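Cyclase (Uncultured organism, PDB 5IBZ) belongs to the putative cyclase family, binds acetylphosphate in the crystal and may act as an arylformamidase. Local coordinates at residues B[50-56]-B[317-323]; B[194-200]-B[240-244]. All coordinates share one frame; numbering follows the deposited sequence.

Interaction 1 (B[50-56]-B[317-323]); sequences GKTFSLA and LNPIAVK
In S54 the first torsion sets OG anti to the backbone N (chi1 165°), and N318 extends its amide in the same sense (chi1 -179°), which brings hydroxyl and amide together at the end of the strand pair. S54 OG donates to N318 OD1 at 2.7 Å, tilted moderately out of the amide plane, and takes a weak bond from A56 N. The other end of the amide looks across the assembly: N318 ND2 bonds to P306 O and K152 O of the second subunit. Replacing N318 by an alanine removes both ends of this amide, and the S54 hydroxyl would probably lose its acceptor, P306 O and K152 O of the second subunit their shared donor.

The backbones run antiparallel. F53 and A321 form a hydrogen-bonded pair, each N 2.9 Å from the other's O. Beyond it, L55 N reaches P319 O at 2.8 Å, and in the other direction K323 N meets K51 O at 2.9 Å. The last bond, G50 N to the C-terminal carboxylate atom K323 O, is more bent, with the donor above the carboxylate plane.

Side chains alternate between the two faces. F53 and A321 share the one turned to helix 286-295, where L55 CB also rests against the ring of P319 at CG (4.1 Å). On the face of T52, S54, I320 and V322, I320 CD1 folds over S54 CA at 3.9 Å, and the second subunit packs alongside. K51 NZ and K323 NZ lie only 4.6 Å apart, yet both are salt-bridged to D291 and D295, whose carboxylates probably offset their mutual repulsion.

This is a short antiparallel strand pair at the margin of the mixed sheet: the C-terminal strand 320-322 lies between 299-303 and strand 52-54, outermost within this chain.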
loop_
_atom_site.group_PDB
_atom_site.type_symbol
_atom_site.label_atom_id
_atom_site.label_comp_id
_atom_site.label_asym_id
_atom_site.label_seq_id
_atom_site.Cartn_x
_atom_site.Cartn_y
_atom_site.Cartn_z
ATOM N N GLY B 50 20.357 -28.101 18.054
ATOM C CA GLY B 50 20.447 -26.949 17.172
ATOM C C GLY B 50 19.636 -27.039 15.893
ATOM O O GLY B 50 19.812 -26.214 15.000
ATOM N N LYS B 51 18.780 -28.055 15.777
ATOM C CA LYS B 51 17.818 -28.132 14.680
ATOM C C LYS B 51 16.902 -26.924 14.766
ATOM O O LYS B 51 16.535 -26.493 15.868
ATOM C CB LYS B 51 17.000 -29.420 14.726
ATOM C CG LYS B 51 17.811 -30.690 14.498
ATOM C CD LYS B 51 16.934 -31.930 14.308
ATOM C CE LYS B 51 16.244 -32.310 15.604
ATOM N NZ LYS B 51 15.546 -33.620 15.455
ATOM N N THR B 52 16.585 -26.358 13.603
ATOM C CA THR B 52 15.694 -25.201 13.512
ATOM C C THR B 52 14.619 -25.428 12.466
ATOM O O THR B 52 14.872 -26.040 11.425
ATOM C CB THR B 52 16.463 -23.900 13.163
ATOM O OG1 THR B 52 17.202 -24.071 11.933
ATOM C CG2 THR B 52 17.401 -23.497 14.302
ATOM N N PHE B 53 13.428 -24.904 12.748
ATOM C CA PHE B 53 12.290 -24.975 11.838
ATOM C C PHE B 53 11.553 -23.646 11.806
ATOM O O PHE B 53 11.175 -23.126 12.840
ATOM C CB PHE B 53 11.322 -26.084 12.267
ATOM C CG PHE B 53 11.969 -27.426 12.329
ATOM C CD1 PHE B 53 12.022 -28.205 11.211
ATOM C CD2 PHE B 53 12.569 -27.873 13.488
ATOM C CE1 PHE B 53 12.636 -29.440 11.243
ATOM C CE2 PHE B 53 13.185 -29.123 13.509
ATOM C CZ PHE B 53 13.216 -29.876 12.393
ATOM N N SER B 54 11.374 -23.081 10.615
ATOM C CA SER B 54 10.491 -21.935 10.443
ATOM C C SER B 54 9.051 -22.399 10.395
ATOM O O SER B 54 8.723 -23.273 9.593
ATOM C CB SER B 54 10.811 -21.187 9.165
ATOM O OG SER B 54 9.755 -20.312 8.829
ATOM N N LEU B 55 8.197 -21.784 11.207
ATOM C CA LEU B 55 6.792 -22.155 11.258
ATOM C C LEU B 55 5.931 -21.128 10.531
ATOM O O LEU B 55 4.748 -20.978 10.830
ATOM C CB LEU B 55 6.327 -22.310 12.721
ATOM C CG LEU B 55 7.288 -23.121 13.603
ATOM C CD1 LEU B 55 6.699 -23.247 15.006
ATOM C CD2 LEU B 55 7.545 -24.501 13.042
ATOM N N ALA B 56 6.527 -20.431 9.577
ATOM C CA ALA B 56 5.797 -19.460 8.769
ATOM C C ALA B 56 5.420 -19.986 7.392
ATOM O O ALA B 56 6.149 -20.775 6.788
ATOM C CB ALA B 56 6.622 -18.193 8.612
ATOM N N LEU B 317 4.970 -12.649 11.644
ATOM C CA LEU B 317 6.209 -13.111 12.241
ATOM C C LEU B 317 6.730 -14.325 11.510
ATOM O O LEU B 317 6.084 -14.859 10.621
ATOM C CB LEU B 317 6.018 -13.422 13.711
ATOM C CG LEU B 317 5.205 -14.671 13.997
ATOM C CD1 LEU B 317 5.665 -15.251 15.355
ATOM C CD2 LEU B 317 3.744 -14.359 14.061
ATOM N N ASN B 318 7.945 -14.710 11.900
ATOM C CA ASN B 318 8.551 -15.947 11.448
ATOM C C ASN B 318 8.941 -16.728 12.695
ATOM O O ASN B 318 10.051 -16.599 13.204
ATOM C CB ASN B 318 9.752 -15.674 10.562
ATOM C CG ASN B 318 10.380 -16.927 10.061
ATOM O OD1 ASN B 318 9.830 -18.007 10.216
ATOM N ND2 ASN B 318 11.552 -16.804 9.479
ATOM N N PRO B 319 8.004 -17.512 13.230
ATOM C CA PRO B 319 8.363 -18.258 14.453
ATOM C C PRO B 319 9.410 -19.330 14.169
ATOM O O PRO B 319 9.225 -20.087 13.200
ATOM C CB PRO B 319 7.032 -18.902 14.879
ATOM C CG PRO B 319 5.994 -18.403 13.896
ATOM C CD PRO B 319 6.728 -17.956 12.676
ATOM N N ILE B 320 10.478 -19.400 14.971
ATOM C CA ILE B 320 11.488 -20.445 14.817
ATOM C C ILE B 320 11.442 -21.403 16.004
ATOM O O ILE B 320 11.594 -20.969 17.148
ATOM C CB ILE B 320 12.906 -19.869 14.719
ATOM C CG1 ILE B 320 12.999 -18.748 13.679
ATOM C CG2 ILE B 320 13.900 -20.990 14.376
ATOM C CD1 ILE B 320 12.633 -19.162 12.251
ATOM N N ALA B 321 11.197 -22.684 15.712
ATOM C CA ALA B 321 11.341 -23.747 16.695
ATOM C C ALA B 321 12.796 -24.198 16.707
ATOM O O ALA B 321 13.358 -24.492 15.643
ATOM C CB ALA B 321 10.419 -24.915 16.367
ATOM N N VAL B 322 13.392 -24.238 17.900
ATOM C CA VAL B 322 14.792 -24.635 18.063
ATOM C C VAL B 322 14.883 -25.811 19.016
ATOM O O VAL B 322 14.376 -25.763 20.131
ATOM C CB VAL B 322 15.665 -23.477 18.598
ATOM C CG1 VAL B 322 17.142 -23.821 18.490
ATOM C CG2 VAL B 322 15.369 -22.195 17.850
ATOM N N LYS B 323 15.510 -26.885 18.554
ATOM C CA LYS B 323 15.636 -28.116 19.339
ATOM C C LYS B 323 17.093 -28.455 19.638
ATOM O O LYS B 323 17.951 -27.615 19.362
ATOM C CB LYS B 323 14.934 -29.256 18.590
ATOM C CG LYS B 323 13.418 -29.045 18.569
ATOM C CD LYS B 323 12.692 -30.049 17.670
ATOM C CE LYS B 323 12.606 -31.390 18.360
ATOM N NZ LYS B 323 11.733 -32.337 17.599
ATOM O OXT LYS B 323 17.450 -29.517 20.187
#

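Interaction 2 (B[194-200]-B[240-244]); sequences LLPGDIL and QRLAG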
loop_
_atom_site.group_PDB
_atom_site.type_symbol
_atom_site.label_atom_id
_atom_site.label_comp_id
_atom_site.label_asym_id
_atom_site.label_seq_id
_atom_site.Cartn_x
_atom_site.Cartn_y
_atom_site.Cartn_z
ATOM N N LEU B 194 2.959 -30.052 29.704
ATOM C CA LEU B 194 2.911 -28.588 29.612
ATOM C C LEU B 194 3.349 -27.970 30.908
ATOM O O LEU B 194 3.162 -28.553 31.988
ATOM C CB LEU B 194 1.506 -28.091 29.298
ATOM C CG LEU B 194 0.920 -28.531 27.971
ATOM C CD1 LEU B 194 -0.470 -27.967 27.838
ATOM C CD2 LEU B 194 1.798 -28.080 26.828
ATOM N N LEU B 195 3.900 -26.767 30.800
ATOM C CA LEU B 195 4.291 -25.971 31.954
ATOM C C LEU B 195 3.752 -24.557 31.830
ATOM O O LEU B 195 3.558 -24.055 30.724
ATOM C CB LEU B 195 5.810 -25.897 32.093
ATOM C CG LEU B 195 6.528 -27.202 32.420
ATOM C CD1 LEU B 195 8.019 -26.984 32.251
ATOM C CD2 LEU B 195 6.201 -27.694 33.811
ATOM N N PRO B 196 3.569 -23.881 32.968
ATOM C CA PRO B 196 3.177 -22.479 32.908
ATOM C C PRO B 196 4.121 -21.650 32.039
ATOM O O PRO B 196 5.348 -21.866 32.047
ATOM C CB PRO B 196 3.230 -22.047 34.385
ATOM C CG PRO B 196 2.980 -23.280 35.130
ATOM C CD PRO B 196 3.622 -24.378 34.354
ATOM N N GLY B 197 3.542 -20.741 31.255
ATOM C CA GLY B 197 4.286 -19.905 30.337
ATOM C C GLY B 197 4.429 -20.484 28.926
ATOM O O GLY B 197 4.845 -19.783 28.015
ATOM N N ASP B 198 4.095 -21.761 28.745
ATOM C CA ASP B 198 4.273 -22.380 27.437
ATOM C C ASP B 198 3.423 -21.691 26.380
ATOM O O ASP B 198 2.343 -21.161 26.652
ATOM C CB ASP B 198 3.896 -23.866 27.450
ATOM C CG ASP B 198 4.931 -24.751 28.102
ATOM O OD1 ASP B 198 6.046 -24.271 28.447
ATOM O OD2 ASP B 198 4.612 -25.963 28.266
ATOM N N ILE B 199 3.941 -21.694 25.162
ATOM C CA ILE B 199 3.163 -21.398 23.983
ATOM C C ILE B 199 2.769 -22.732 23.359
ATOM O O ILE B 199 3.638 -23.526 23.006
ATOM C CB ILE B 199 3.970 -20.550 23.006
ATOM C CG1 ILE B 199 4.205 -19.163 23.619
ATOM C CG2 ILE B 199 3.249 -20.409 21.674
ATOM C CD1 ILE B 199 5.362 -18.428 23.032
ATOM N N LEU B 200 1.473 -22.981 23.239
ATOM C CA LEU B 200 0.952 -24.204 22.653
ATOM C C LEU B 200 0.746 -24.027 21.162
ATOM O O LEU B 200 0.117 -23.080 20.725
ATOM C CB LEU B 200 -0.349 -24.578 23.328
ATOM C CG LEU B 200 -0.947 -25.905 22.872
ATOM C CD1 LEU B 200 -0.112 -27.096 23.353
ATOM C CD2 LEU B 200 -2.367 -26.029 23.389
ATOM N N GLN B 240 -3.741 -24.339 32.518
ATOM C CA GLN B 240 -2.369 -24.661 32.147
ATOM C C GLN B 240 -1.454 -23.433 32.106
ATOM O O GLN B 240 -0.241 -23.568 31.931
ATOM C CB GLN B 240 -2.349 -25.370 30.788
ATOM C CG GLN B 240 -3.014 -26.752 30.795
ATOM C CD GLN B 240 -2.288 -27.737 31.687
ATOM O OE1 GLN B 240 -1.061 -27.762 31.728
ATOM N NE2 GLN B 240 -3.038 -28.555 32.406
ATOM N N ARG B 241 -2.020 -22.247 32.296
ATOM C CA ARG B 241 -1.255 -21.005 32.369
ATOM C C ARG B 241 -0.403 -20.831 31.110
ATOM O O ARG B 241 0.743 -20.384 31.160
ATOM C CB ARG B 241 -0.422 -20.958 33.657
ATOM C CG ARG B 241 -1.303 -20.766 34.888
ATOM C CD ARG B 241 -0.471 -20.621 36.167
ATOM N NE ARG B 241 0.004 -21.908 36.658
ATOM C CZ ARG B 241 0.855 -22.065 37.676
ATOM N NH1 ARG B 241 1.380 -21.013 38.289
ATOM N NH2 ARG B 241 1.205 -23.289 38.061
ATOM N N LEU B 242 -0.999 -21.171 29.968
ATOM C CA LEU B 242 -0.399 -20.895 28.664
ATOM C C LEU B 242 -0.367 -19.400 28.368
ATOM O O LEU B 242 -1.297 -18.682 28.697
ATOM C CB LEU B 242 -1.171 -21.610 27.555
ATOM C CG LEU B 242 -1.343 -23.102 27.785
ATOM C CD1 LEU B 242 -2.157 -23.709 26.693
ATOM C CD2 LEU B 242 -0.000 -23.791 27.880
ATOM N N ALA B 243 0.688 -18.940 27.706
ATOM C CA ALA B 243 0.808 -17.540 27.295
ATOM C C ALA B 243 0.090 -17.250 25.984
ATOM O O ALA B 243 -0.371 -16.131 25.750
ATOM C CB ALA B 243 2.267 -17.162 27.155
ATOM N N GLY B 244 0.058 -18.247 25.115
ATOM C CA GLY B 244 -0.526 -18.080 23.793
ATOM C C GLY B 244 -0.812 -19.428 23.186
ATOM O O GLY B 244 -0.198 -20.425 23.570
HETATM O O HOH W 1 0.604 -29.798 32.599
#
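Three backbone hydrogen bonds join L194-L200 to Q240-G244. G197 N, inside the type II turn from L195 to D198, points almost straight at R241 O (2.8 Å, 173° at the hydrogen). A243 N then bonds to D198 O at 3.0 Å, and L200 N to G244 O at 3.1 Å.

A water adds a polar link by donating to both L194 O and Q240 OE1.

Apolar packing centres on L242. Its CG lies anti to its carbonyl carbon (chi1 -53°), which carries the end of the side chain toward 194-200: CD1 lies 3.9 Å from L200 CB, and CD2 is equally near D198 CB.

A ring carbon meets a charged group where P196 CG sits over one face of the R241 guanidinium, offset toward its rim and 3.4 Å from R241 NH2.

Within 194-200, D198 OD2 accepts L195 N from above the carboxylate plane at 2.8 Å and is also salt-bridged to R158.

R241, the first residue to leave helical angles after helix 233-239, has the positive phi of a Schellman motif, and the chain passes from there into strand 244-247, next to the parallel strand 199-203. W236 of helix 233-239 touches L194 and L200, while strand 158-163 flanks 199-203 on its other edge.

How the interactions relate
Following the chain from the N terminus, 50-56 is the first of the four segments, at one margin of the mixed sheet, and its partner 317-323 arrives only at the C terminus. Interaction 1 therefore closes a loop of 260 residues. Interaction 2 falls wholly within that span: 194-200 leads into strand 199-203, and after 39 residues, including helices 215-223 and 233-239, the chain returns as 240-244. The two contacts thus nest without crossing. Both belong to the same sheet, with strands 299-303 and 158-163 separating 320-322 from 199-203. Their centres are about 18 Å apart and they do not touch; interaction 1 joins the C-terminal strand to the edge strand 52-54, interaction 2 ties together the turn and loop leading into the adjacent parallel strands 199-203 and 244-247.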